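Local coordinates for protein sensor histidine kinase DcuS (PDB 3BY8) that senses C4-dicarboxylates such as fumarate and malate through its periplasmic domain and, as a membrane histidine kinase, activates the response regulator DcuR by phosphorylation, at residues Lys36-Ser41 / Leu67-Pro72; Leu57-Thr62 / Val124-Glu129; Glu94-Asn99 / Leu107-Pro112. All coordinates share one frame; numbering follows the deposited sequence.

Contact 1 (Lys36-Ser41 / Leu67-Pro72); sequences KKPQES and LRYSHP. With LMR ((2S)-2-hydroxybutanedioic acid), chain B.
The Tyr69 ring carries Pro38 on one face and the carbonyl oxygens of Lys36 and Leu67 at its edge, whereas the flat groups of Arg68 and His71 both turn an edge to the bound malate. Over the ring, Pro38 CA stands 3.9 Å from the Tyr69 centroid in a CH-pi contact shifted toward the rim, and the proline crosses the tyrosine obliquely with CG near CE1 and CZ. At the tip, Tyr69 OH donates to Lys36 O at 2.9 Å; the hydroxyl sits about 40° out of the carbonyl plane. Together the proline and the hydroxyl bond probably limit how far the ring can turn. An alanine in place of Tyr69 would probably leave Lys36 O without this donor and open a gap beneath Pro38. The turn 36-41 has its own ties: Lys36 NZ bonds Ser41 O in the carbonyl plane, and Lys37 NZ makes a salt bridge with Glu40 OE2.

On either side of Tyr69 in sequence, Arg68 and, two residues on, His71 reach the ligand. Arg68 CG is anti to the carbonyl carbon (chi1 -54°), and the chain runs extended from there to NE. Its guanidinium meets one malate carboxylate with two donors, NE to O1A at 2.8 Å and NH2 to O1B at 2.7 Å, while NH1 bonds the backbone O of Arg76. His71 NE2 reaches O4A of the other carboxylate at 2.8 Å in a nearly straight bond (169°). ND1 of the same ring bonds the backbone N of Glu73, so both ring nitrogens are held, and Pro72 CD lies over one ring face. Paired arginine and histidine donors gripping opposite ends of a dicarboxylate mark the ligand pocket of this periplasmic Cache-type sensor domain.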
loop_
_atom_site.group_PDB
_atom_site.type_symbol
_atom_site.label_atom_id
_atom_site.label_comp_id
_atom_site.label_asym_id
_atom_site.label_seq_id
_atom_site.Cartn_x
_atom_site.Cartn_y
_atom_site.Cartn_z
ATOM N N LYS A 36 -12.468 -12.655 -2.193
ATOM C CA LYS A 36 -13.609 -12.422 -1.316
ATOM C C LYS A 36 -14.141 -11.004 -1.456
ATOM O O LYS A 36 -13.808 -10.273 -2.395
ATOM C CB LYS A 36 -13.187 -12.635 0.137
ATOM C CG LYS A 36 -12.322 -13.856 0.373
ATOM C CD LYS A 36 -11.760 -13.863 1.788
ATOM C CE LYS A 36 -10.838 -15.054 2.014
ATOM N NZ LYS A 36 -10.274 -15.078 3.394
ATOM N N LYS A 37 -14.982 -10.626 -0.504
ATOM C CA LYS A 37 -15.541 -9.289 -0.465
ATOM C C LYS A 37 -14.566 -8.494 0.392
ATOM O O LYS A 37 -13.962 -9.030 1.324
ATOM C CB LYS A 37 -16.932 -9.313 0.173
ATOM C CG LYS A 37 -18.037 -9.763 -0.771
ATOM C CD LYS A 37 -17.701 -11.064 -1.511
ATOM C CE LYS A 37 -17.741 -12.302 -0.611
ATOM N NZ LYS A 37 -16.678 -12.329 0.432
ATOM N N PRO A 38 -14.373 -7.211 0.071
ATOM C CA PRO A 38 -13.443 -6.401 0.860
ATOM C C PRO A 38 -13.708 -6.528 2.360
ATOM O O PRO A 38 -12.807 -6.839 3.135
ATOM C CB PRO A 38 -13.697 -4.988 0.341
ATOM C CG PRO A 38 -14.048 -5.221 -1.096
ATOM C CD PRO A 38 -14.976 -6.423 -1.019
ATOM N N GLN A 39 -14.960 -6.308 2.751
ATOM C CA GLN A 39 -15.353 -6.368 4.155
ATOM C C GLN A 39 -15.114 -7.697 4.870
ATOM O O GLN A 39 -15.101 -7.743 6.099
ATOM C CB GLN A 39 -16.824 -5.957 4.289
ATOM C CG GLN A 39 -17.040 -4.452 4.187
ATOM C CD GLN A 39 -18.484 -4.072 3.893
ATOM O OE1 GLN A 39 -19.413 -4.526 4.569
ATOM N NE2 GLN A 39 -18.680 -3.225 2.880
ATOM N N GLU A 40 -14.909 -8.774 4.121
ATOM C CA GLU A 40 -14.687 -10.079 4.744
ATOM C C GLU A 40 -13.377 -10.727 4.301
ATOM O O GLU A 40 -13.332 -11.935 4.078
ATOM C CB GLU A 40 -15.852 -11.011 4.406
ATOM C CG GLU A 40 -17.008 -10.323 3.685
ATOM C CD GLU A 40 -18.086 -11.295 3.232
ATOM O OE1 GLU A 40 -19.045 -10.857 2.555
ATOM O OE2 GLU A 40 -17.976 -12.499 3.552
ATOM N N SER A 41 -12.313 -9.932 4.201
ATOM C CA SER A 41 -11.012 -10.431 3.748
ATOM C C SER A 41 -10.111 -11.061 4.799
ATOM O O SER A 41 -9.878 -12.266 4.783
ATOM C CB SER A 41 -10.226 -9.304 3.063
ATOM O OG SER A 41 -10.969 -8.716 2.012
ATOM N N LEU A 67 -10.355 -0.835 -5.725
ATOM C CA LEU A 67 -11.148 -0.929 -4.490
ATOM C C LEU A 67 -10.278 -1.351 -3.332
ATOM O O LEU A 67 -9.525 -2.324 -3.445
ATOM C CB LEU A 67 -12.265 -1.955 -4.610
ATOM C CG LEU A 67 -13.471 -1.589 -5.431
ATOM C CD1 LEU A 67 -14.541 -2.619 -5.090
ATOM C CD2 LEU A 67 -13.946 -0.164 -5.112
ATOM N N ARG A 68 -10.407 -0.673 -2.194
ATOM C CA ARG A 68 -9.581 -0.974 -1.036
ATOM C C ARG A 68 -9.966 -2.186 -0.218
ATOM O O ARG A 68 -11.159 -2.397 0.055
ATOM C CB ARG A 68 -9.563 0.207 -0.066
ATOM C CG ARG A 68 -9.156 1.549 -0.646
ATOM C CD ARG A 68 -8.931 2.463 0.522
ATOM N NE ARG A 68 -8.773 3.870 0.156
ATOM C CZ ARG A 68 -9.783 4.689 -0.137
ATOM N NH1 ARG A 68 -11.043 4.249 -0.133
ATOM N NH2 ARG A 68 -9.555 5.973 -0.385
ATOM N N TYR A 69 -8.957 -2.957 0.175
ATOM C CA TYR A 69 -9.136 -4.112 1.044
ATOM C C TYR A 69 -8.622 -3.825 2.459
ATOM O O TYR A 69 -8.775 -4.633 3.372
ATOM C CB TYR A 69 -8.432 -5.320 0.453
ATOM C CG TYR A 69 -9.322 -6.059 -0.490
ATOM C CD1 TYR A 69 -9.764 -5.481 -1.681
ATOM C CD2 TYR A 69 -9.776 -7.338 -0.164
ATOM C CE1 TYR A 69 -10.641 -6.160 -2.521
ATOM C CE2 TYR A 69 -10.641 -8.017 -0.987
ATOM C CZ TYR A 69 -11.071 -7.433 -2.159
ATOM O OH TYR A 69 -11.927 -8.138 -2.966
ATOM N N SER A 70 -7.988 -2.668 2.632
ATOM C CA SER A 70 -7.464 -2.246 3.918
ATOM C C SER A 70 -7.232 -0.738 3.888
ATOM O O SER A 70 -7.085 -0.151 2.803
ATOM C CB SER A 70 -6.146 -2.948 4.244
ATOM O OG SER A 70 -5.134 -2.666 3.284
ATOM N N HIS A 71 -7.247 -0.127 5.074
ATOM C CA HIS A 71 -6.999 1.309 5.240
ATOM C C HIS A 71 -7.013 1.591 6.733
ATOM O O HIS A 71 -7.750 0.936 7.458
ATOM C CB HIS A 71 -8.111 2.142 4.609
ATOM C CG HIS A 71 -7.771 3.592 4.452
ATOM N ND1 HIS A 71 -7.899 4.523 5.472
ATOM C CD2 HIS A 71 -7.333 4.278 3.370
ATOM C CE1 HIS A 71 -7.547 5.718 5.020
ATOM N NE2 HIS A 71 -7.200 5.591 3.746
ATOM N N PRO A 72 -6.208 2.557 7.211
ATOM C CA PRO A 72 -6.241 2.830 8.656
ATOM C C PRO A 72 -7.643 3.207 9.137
ATOM O O PRO A 72 -7.973 2.974 10.300
ATOM C CB PRO A 72 -5.250 3.973 8.823
ATOM C CG PRO A 72 -4.233 3.681 7.770
ATOM C CD PRO A 72 -5.076 3.256 6.578
HETATM C C1 LMR B . -6.002 5.859 -0.186
HETATM O O1A LMR B . -6.244 4.918 0.524
HETATM O O1B LMR B . -6.920 6.413 -0.827
HETATM C C2 LMR B . -4.691 6.551 0.025
HETATM O O2 LMR B . -4.622 7.831 -0.742
HETATM C C3 LMR B . -4.296 6.664 1.510
HETATM C C4 LMR B . -4.997 7.887 2.136
HETATM O O4A LMR B . -6.207 7.834 2.350
HETATM O O4B LMR B . -4.337 8.944 2.355
#

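Contact 2 (Leu57-Thr62 / Val124-Glu129); sequences LFIVVT and VAIGLE. With LMR ((2S)-2-hydroxybutanedioic acid), chain B.
Main-chain pairing of two antiparallel strands joins Leu57-Val61 to Val124-Gly127 near the centre of the chain; strand 58-63 is an outermost strand of the four-stranded sheet, and 120-129 is its only neighbour within that sheet. The axes of the two short strand segments come within 4.6 Å, at 163° between their N-to-C directions. Val60 and Ala125 form a hydrogen-bonded pair, Val60 N to Ala125 O and Ala125 N to Val60 O both at 2.8 Å. Further along, Gly127 N donates to Phe58 O. At the start of the strand the pairing is disturbed: Leu57 N bonds Gly127 O at 2.7 Å, and Phe58 N makes a weak bond to that same oxygen. Leu57 and Phe58 opposite one Gly127 form a classic beta bulge, here at the entry to the sheet of a Cache sensor domain.

The two faces do different work. On the Phe58 and Val60 face, CG of Phe58 lies between the backbone N and the carbonyl carbon (chi1 72°), a crowded position, and the ring folds back over the neighbouring strand. Gly127 N lies over the ring centre, with Gly127 CA 3.7 Å from the centroid in a CH-pi contact; the ring takes up the place a side chain on this residue would fill. Malate C3 sits over the centre of the opposite face, and Val60 CG2 approaches malate O1A at 3.6 Å. On the other face, Ile59 and Ile126 lie side by side, CG1 to CG1 at 3.9 Å, and Val61 CG2 is near Val124 CG2; helices 8-25 and 43-53 cover these residues through Leu24, Val20, Ala47 and Ile43.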
loop_
_atom_site.group_PDB
_atom_site.type_symbol
_atom_site.label_atom_id
_atom_site.label_comp_id
_atom_site.label_asym_id
_atom_site.label_seq_id
_atom_site.Cartn_x
_atom_site.Cartn_y
_atom_site.Cartn_z
ATOM N N LEU A 57 2.559 5.065 7.586
ATOM C CA LEU A 57 1.299 5.778 7.698
ATOM C C LEU A 57 0.096 4.944 7.278
ATOM O O LEU A 57 -0.967 5.024 7.854
ATOM C CB LEU A 57 1.350 7.056 6.837
ATOM C CG LEU A 57 0.066 7.897 6.820
ATOM C CD1 LEU A 57 -0.109 8.632 8.168
ATOM C CD2 LEU A 57 0.135 8.935 5.693
ATOM N N PHE A 58 0.252 4.181 6.205
ATOM C CA PHE A 58 -0.847 3.352 5.757
ATOM C C PHE A 58 -0.374 2.212 4.865
ATOM O O PHE A 58 0.653 2.304 4.230
ATOM C CB PHE A 58 -1.868 4.180 4.950
ATOM C CG PHE A 58 -1.393 4.612 3.564
ATOM C CD1 PHE A 58 -1.437 3.736 2.470
ATOM C CD2 PHE A 58 -0.977 5.932 3.341
ATOM C CE1 PHE A 58 -1.076 4.176 1.179
ATOM C CE2 PHE A 58 -0.617 6.377 2.042
ATOM C CZ PHE A 58 -0.670 5.498 0.963
ATOM N N ILE A 59 -1.142 1.126 4.893
ATOM C CA ILE A 59 -0.907 -0.016 4.006
ATOM C C ILE A 59 -2.278 -0.334 3.428
ATOM O O ILE A 59 -3.170 -0.843 4.115
ATOM C CB ILE A 59 -0.342 -1.252 4.741
ATOM C CG1 ILE A 59 1.059 -0.948 5.277
ATOM C CG2 ILE A 59 -0.309 -2.425 3.746
ATOM C CD1 ILE A 59 1.739 -2.175 5.921
ATOM N N VAL A 60 -2.468 0.023 2.157
ATOM C CA VAL A 60 -3.723 -0.160 1.469
ATOM C C VAL A 60 -3.596 -1.142 0.291
ATOM O O VAL A 60 -2.908 -0.879 -0.679
ATOM C CB VAL A 60 -4.210 1.214 0.935
ATOM C CG1 VAL A 60 -5.387 1.058 -0.035
ATOM C CG2 VAL A 60 -4.607 2.085 2.121
ATOM N N VAL A 61 -4.268 -2.285 0.404
ATOM C CA VAL A 61 -4.272 -3.290 -0.649
ATOM C C VAL A 61 -5.505 -3.023 -1.486
ATOM O O VAL A 61 -6.562 -2.755 -0.924
ATOM C CB VAL A 61 -4.417 -4.685 -0.036
ATOM C CG1 VAL A 61 -4.646 -5.740 -1.124
ATOM C CG2 VAL A 61 -3.203 -4.991 0.752
ATOM N N THR A 62 -5.380 -3.039 -2.810
ATOM C CA THR A 62 -6.533 -2.854 -3.681
ATOM C C THR A 62 -6.615 -3.959 -4.729
ATOM O O THR A 62 -5.636 -4.700 -4.960
ATOM C CB THR A 62 -6.504 -1.528 -4.485
ATOM O OG1 THR A 62 -5.631 -1.649 -5.617
ATOM C CG2 THR A 62 -6.048 -0.385 -3.614
ATOM N N VAL A 124 -0.445 -3.276 -3.814
ATOM C CA VAL A 124 -0.190 -2.929 -2.408
ATOM C C VAL A 124 0.383 -1.502 -2.473
ATOM O O VAL A 124 1.395 -1.242 -3.141
ATOM C CB VAL A 124 0.847 -3.814 -1.694
ATOM C CG1 VAL A 124 0.981 -3.337 -0.256
ATOM C CG2 VAL A 124 0.426 -5.280 -1.715
ATOM N N ALA A 125 -0.316 -0.590 -1.786
ATOM C CA ALA A 125 0.069 0.819 -1.687
ATOM C C ALA A 125 0.490 1.113 -0.238
ATOM O O ALA A 125 -0.251 0.769 0.691
ATOM C CB ALA A 125 -1.130 1.708 -2.069
ATOM N N ILE A 126 1.638 1.763 -0.042
ATOM C CA ILE A 126 2.110 2.081 1.332
ATOM C C ILE A 126 2.575 3.537 1.410
ATOM O O ILE A 126 3.221 4.027 0.490
ATOM C CB ILE A 126 3.275 1.140 1.740
ATOM C CG1 ILE A 126 2.740 -0.290 1.805
ATOM C CG2 ILE A 126 3.902 1.583 3.081
ATOM C CD1 ILE A 126 3.742 -1.319 2.390
ATOM N N GLY A 127 2.200 4.227 2.482
ATOM C CA GLY A 127 2.619 5.605 2.633
ATOM C C GLY A 127 3.425 5.838 3.903
ATOM O O GLY A 127 3.205 5.166 4.925
ATOM N N LEU A 128 4.332 6.801 3.803
ATOM C CA LEU A 128 5.215 7.268 4.872
ATOM C C LEU A 128 4.815 8.739 5.023
ATOM O O LEU A 128 4.882 9.485 4.058
ATOM C CB LEU A 128 6.684 7.239 4.406
ATOM C CG LEU A 128 7.468 5.962 4.075
ATOM C CD1 LEU A 128 8.491 6.197 2.975
ATOM C CD2 LEU A 128 8.156 5.491 5.333
ATOM N N GLU A 129 4.431 9.161 6.222
ATOM C CA GLU A 129 4.038 10.551 6.457
ATOM C C GLU A 129 5.176 11.513 6.063
ATOM O O GLU A 129 6.321 11.345 6.492
ATOM C CB GLU A 129 3.669 10.700 7.933
ATOM C CG GLU A 129 2.712 11.823 8.249
ATOM C CD GLU A 129 2.127 11.703 9.651
ATOM O OE1 GLU A 129 1.413 12.637 10.077
ATOM O OE2 GLU A 129 2.378 10.670 10.322
HETATM C C1 LMR B . -6.002 5.859 -0.186
HETATM O O1A LMR B . -6.244 4.918 0.524
HETATM O O1B LMR B . -6.920 6.413 -0.827
HETATM C C2 LMR B . -4.691 6.551 0.025
HETATM O O2 LMR B . -4.622 7.831 -0.742
HETATM C C3 LMR B . -4.296 6.664 1.510
HETATM C C4 LMR B . -4.997 7.887 2.136
HETATM O O4A LMR B . -6.207 7.834 2.350
HETATM O O4B LMR B . -4.337 8.944 2.355
#

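Contact 3 (Glu94-Asn99 / Leu107-Pro112); sequences ENVAIN and LRVFTP. With LMR ((2S)-2-hydroxybutanedioic acid), chain B.
Val96 packs between Leu107 and Val109 in the apolar centre of a beta hairpin whose strand 95-99 is outermost in the sheet. Val96 CG2 meets Val109 CG1 at 4.0 Å, the two valines side by side and pointing the same way, while Val96 CG1 and Ile98 CG1 both approach Leu107 CD1. Asn95 with Phe110 and Ala97 with Arg108 are the hydrogen-bonded pairs; Arg108 N bonds Ala97 O at 2.8 Å. Phe110 sets its ring edge against Asn95 O, with CD1 3.6 Å from that oxygen.

At one end, Glu94 and Thr111 lie side by side: Thr111 OG1 donates to the anti lone pair of Glu94 OE2 at 2.6 Å, and the other carboxylate oxygen pairs with Arg22. At the opposite end the Arg108 chain is bent at chi2 and chi3, and Asn99 CB lies over one face of its guanidinium, 3.4 Å from NE. Asp85 is a second-shell partner of both: OD2 makes a salt bridge with Arg108 NE and OD1 accepts from Asn99 ND2, which probably helps position the guanidinium. The guanidinium turns its edge to the malate hydroxyl, where NH1 reaches O2 at 2.9 Å and NH2 reaches the same oxygen at 3.3 Å.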
loop_
_atom_site.group_PDB
_atom_site.type_symbol
_atom_site.label_atom_id
_atom_site.label_comp_id
_atom_site.label_asym_id
_atom_site.label_seq_id
_atom_site.Cartn_x
_atom_site.Cartn_y
_atom_site.Cartn_z
ATOM N N GLU A 94 5.928 -0.580 -10.660
ATOM C CA GLU A 94 6.008 0.014 -9.334
ATOM C C GLU A 94 6.010 1.522 -9.487
ATOM O O GLU A 94 6.284 2.053 -10.590
ATOM C CB GLU A 94 7.287 -0.434 -8.627
ATOM C CG GLU A 94 7.232 -1.931 -8.291
ATOM C CD GLU A 94 8.369 -2.416 -7.431
ATOM O OE1 GLU A 94 9.515 -1.926 -7.606
ATOM O OE2 GLU A 94 8.120 -3.299 -6.591
ATOM N N ASN A 95 5.693 2.220 -8.404
ATOM C CA ASN A 95 5.680 3.681 -8.458
ATOM C C ASN A 95 5.956 4.268 -7.086
ATOM O O ASN A 95 5.722 3.617 -6.052
ATOM C CB ASN A 95 4.323 4.171 -9.001
ATOM C CG ASN A 95 4.338 5.630 -9.407
ATOM O OD1 ASN A 95 5.369 6.159 -9.824
ATOM N ND2 ASN A 95 3.185 6.278 -9.305
ATOM N N VAL A 96 6.502 5.477 -7.099
ATOM C CA VAL A 96 6.808 6.212 -5.895
ATOM C C VAL A 96 6.358 7.654 -6.191
ATOM O O VAL A 96 6.673 8.210 -7.262
ATOM C CB VAL A 96 8.337 6.191 -5.602
ATOM C CG1 VAL A 96 8.643 6.975 -4.319
ATOM C CG2 VAL A 96 8.832 4.739 -5.466
ATOM N N ALA A 97 5.634 8.232 -5.252
ATOM C CA ALA A 97 5.102 9.588 -5.439
ATOM C C ALA A 97 4.837 10.284 -4.127
ATOM O O ALA A 97 4.813 9.660 -3.066
ATOM C CB ALA A 97 3.774 9.506 -6.232
ATOM N N ILE A 98 4.617 11.595 -4.181
ATOM C CA ILE A 98 4.241 12.354 -2.994
ATOM C C ILE A 98 2.785 12.776 -3.268
ATOM O O ILE A 98 2.470 13.395 -4.293
ATOM C CB ILE A 98 5.147 13.587 -2.799
ATOM C CG1 ILE A 98 6.562 13.098 -2.484
ATOM C CG2 ILE A 98 4.595 14.468 -1.703
ATOM C CD1 ILE A 98 7.609 14.186 -2.399
ATOM N N ASN A 99 1.869 12.413 -2.384
ATOM C CA ASN A 99 0.460 12.724 -2.618
ATOM C C ASN A 99 -0.331 12.502 -1.334
ATOM O O ASN A 99 0.247 12.295 -0.256
ATOM C CB ASN A 99 -0.079 11.779 -3.722
ATOM C CG ASN A 99 -1.315 12.317 -4.449
ATOM O OD1 ASN A 99 -1.750 13.441 -4.218
ATOM N ND2 ASN A 99 -1.873 11.503 -5.321
ATOM N N LEU A 107 4.813 10.190 1.359
ATOM C CA LEU A 107 5.717 9.611 0.381
ATOM C C LEU A 107 5.068 8.229 0.260
ATOM O O LEU A 107 4.926 7.486 1.241
ATOM C CB LEU A 107 7.123 9.494 0.956
ATOM C CG LEU A 107 8.109 8.776 0.046
ATOM C CD1 LEU A 107 8.235 9.480 -1.279
ATOM C CD2 LEU A 107 9.468 8.729 0.766
ATOM N N ARG A 108 4.646 7.905 -0.953
ATOM C CA ARG A 108 3.892 6.685 -1.204
ATOM C C ARG A 108 4.530 5.799 -2.242
ATOM O O ARG A 108 5.059 6.262 -3.233
ATOM C CB ARG A 108 2.495 7.121 -1.671
ATOM C CG ARG A 108 1.768 7.963 -0.627
ATOM C CD ARG A 108 0.918 9.114 -1.226
ATOM N NE ARG A 108 -0.100 8.691 -2.199
ATOM C CZ ARG A 108 -1.385 8.528 -1.929
ATOM N NH1 ARG A 108 -1.879 8.722 -0.709
ATOM N NH2 ARG A 108 -2.218 8.242 -2.929
ATOM N N VAL A 109 4.470 4.493 -1.992
ATOM C CA VAL A 109 5.014 3.506 -2.903
ATOM C C VAL A 109 3.941 2.477 -3.254
ATOM O O VAL A 109 2.987 2.219 -2.483
ATOM C CB VAL A 109 6.286 2.788 -2.318
ATOM C CG1 VAL A 109 7.307 3.868 -1.899
ATOM C CG2 VAL A 109 5.945 1.867 -1.143
ATOM N N PHE A 110 4.143 1.866 -4.419
ATOM C CA PHE A 110 3.132 0.945 -4.953
ATOM C C PHE A 110 3.797 -0.204 -5.657
ATOM O O PHE A 110 4.771 -0.011 -6.389
ATOM C CB PHE A 110 2.262 1.665 -6.030
ATOM C CG PHE A 110 1.547 2.877 -5.529
ATOM C CD1 PHE A 110 2.230 4.095 -5.382
ATOM C CD2 PHE A 110 0.191 2.818 -5.200
ATOM C CE1 PHE A 110 1.551 5.236 -4.909
ATOM C CE2 PHE A 110 -0.473 3.945 -4.739
ATOM C CZ PHE A 110 0.205 5.162 -4.593
ATOM N N THR A 111 3.258 -1.406 -5.468
ATOM C CA THR A 111 3.771 -2.568 -6.185
ATOM C C THR A 111 2.594 -3.491 -6.558
ATOM O O THR A 111 1.613 -3.596 -5.828
ATOM C CB THR A 111 4.864 -3.320 -5.344
ATOM O OG1 THR A 111 5.644 -4.149 -6.217
ATOM C CG2 THR A 111 4.228 -4.204 -4.249
ATOM N N PRO A 112 2.682 -4.170 -7.716
ATOM C CA PRO A 112 1.585 -5.054 -8.117
ATOM C C PRO A 112 1.507 -6.372 -7.362
ATOM O O PRO A 112 2.543 -6.867 -6.865
ATOM C CB PRO A 112 1.809 -5.251 -9.630
ATOM C CG PRO A 112 3.287 -5.024 -9.812
ATOM C CD PRO A 112 3.694 -3.996 -8.776
HETATM C C1 LMR B . -6.002 5.859 -0.186
HETATM O O1A LMR B . -6.244 4.918 0.524
HETATM O O1B LMR B . -6.920 6.413 -0.827
HETATM C C2 LMR B . -4.691 6.551 0.025
HETATM O O2 LMR B . -4.622 7.831 -0.742
HETATM C C3 LMR B . -4.296 6.664 1.510
HETATM C C4 LMR B . -4.997 7.887 2.136
HETATM O O4A LMR B . -6.207 7.834 2.350
HETATM O O4B LMR B . -4.337 8.944 2.355
#

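How the contacts relate
All three contacts converge on the malate: contact 1 supplies carboxylate donors, contact 2 an apolar floor, and contact 3 guanidinium donors to the hydroxyl oxygen. Contacts 2 and 3 share the sheet, their centres 9 Å apart, where Leu128 N meets Leu107 O at 2.7 Å and Phe58 CZ rests 3.8 Å from Arg108 CG. Contact 1, centred 13 Å from contact 2, joins it through Tyr69 N and Val61 O at 2.6 Å and through Ser70 OG and Ile59 O at 2.8 Å. Contacts 1 and 3 do not touch; their nearest atoms are about 8 Å apart. The ligand bridges them, with Gly101, Phe102 and Leu103 adding backbone N donors.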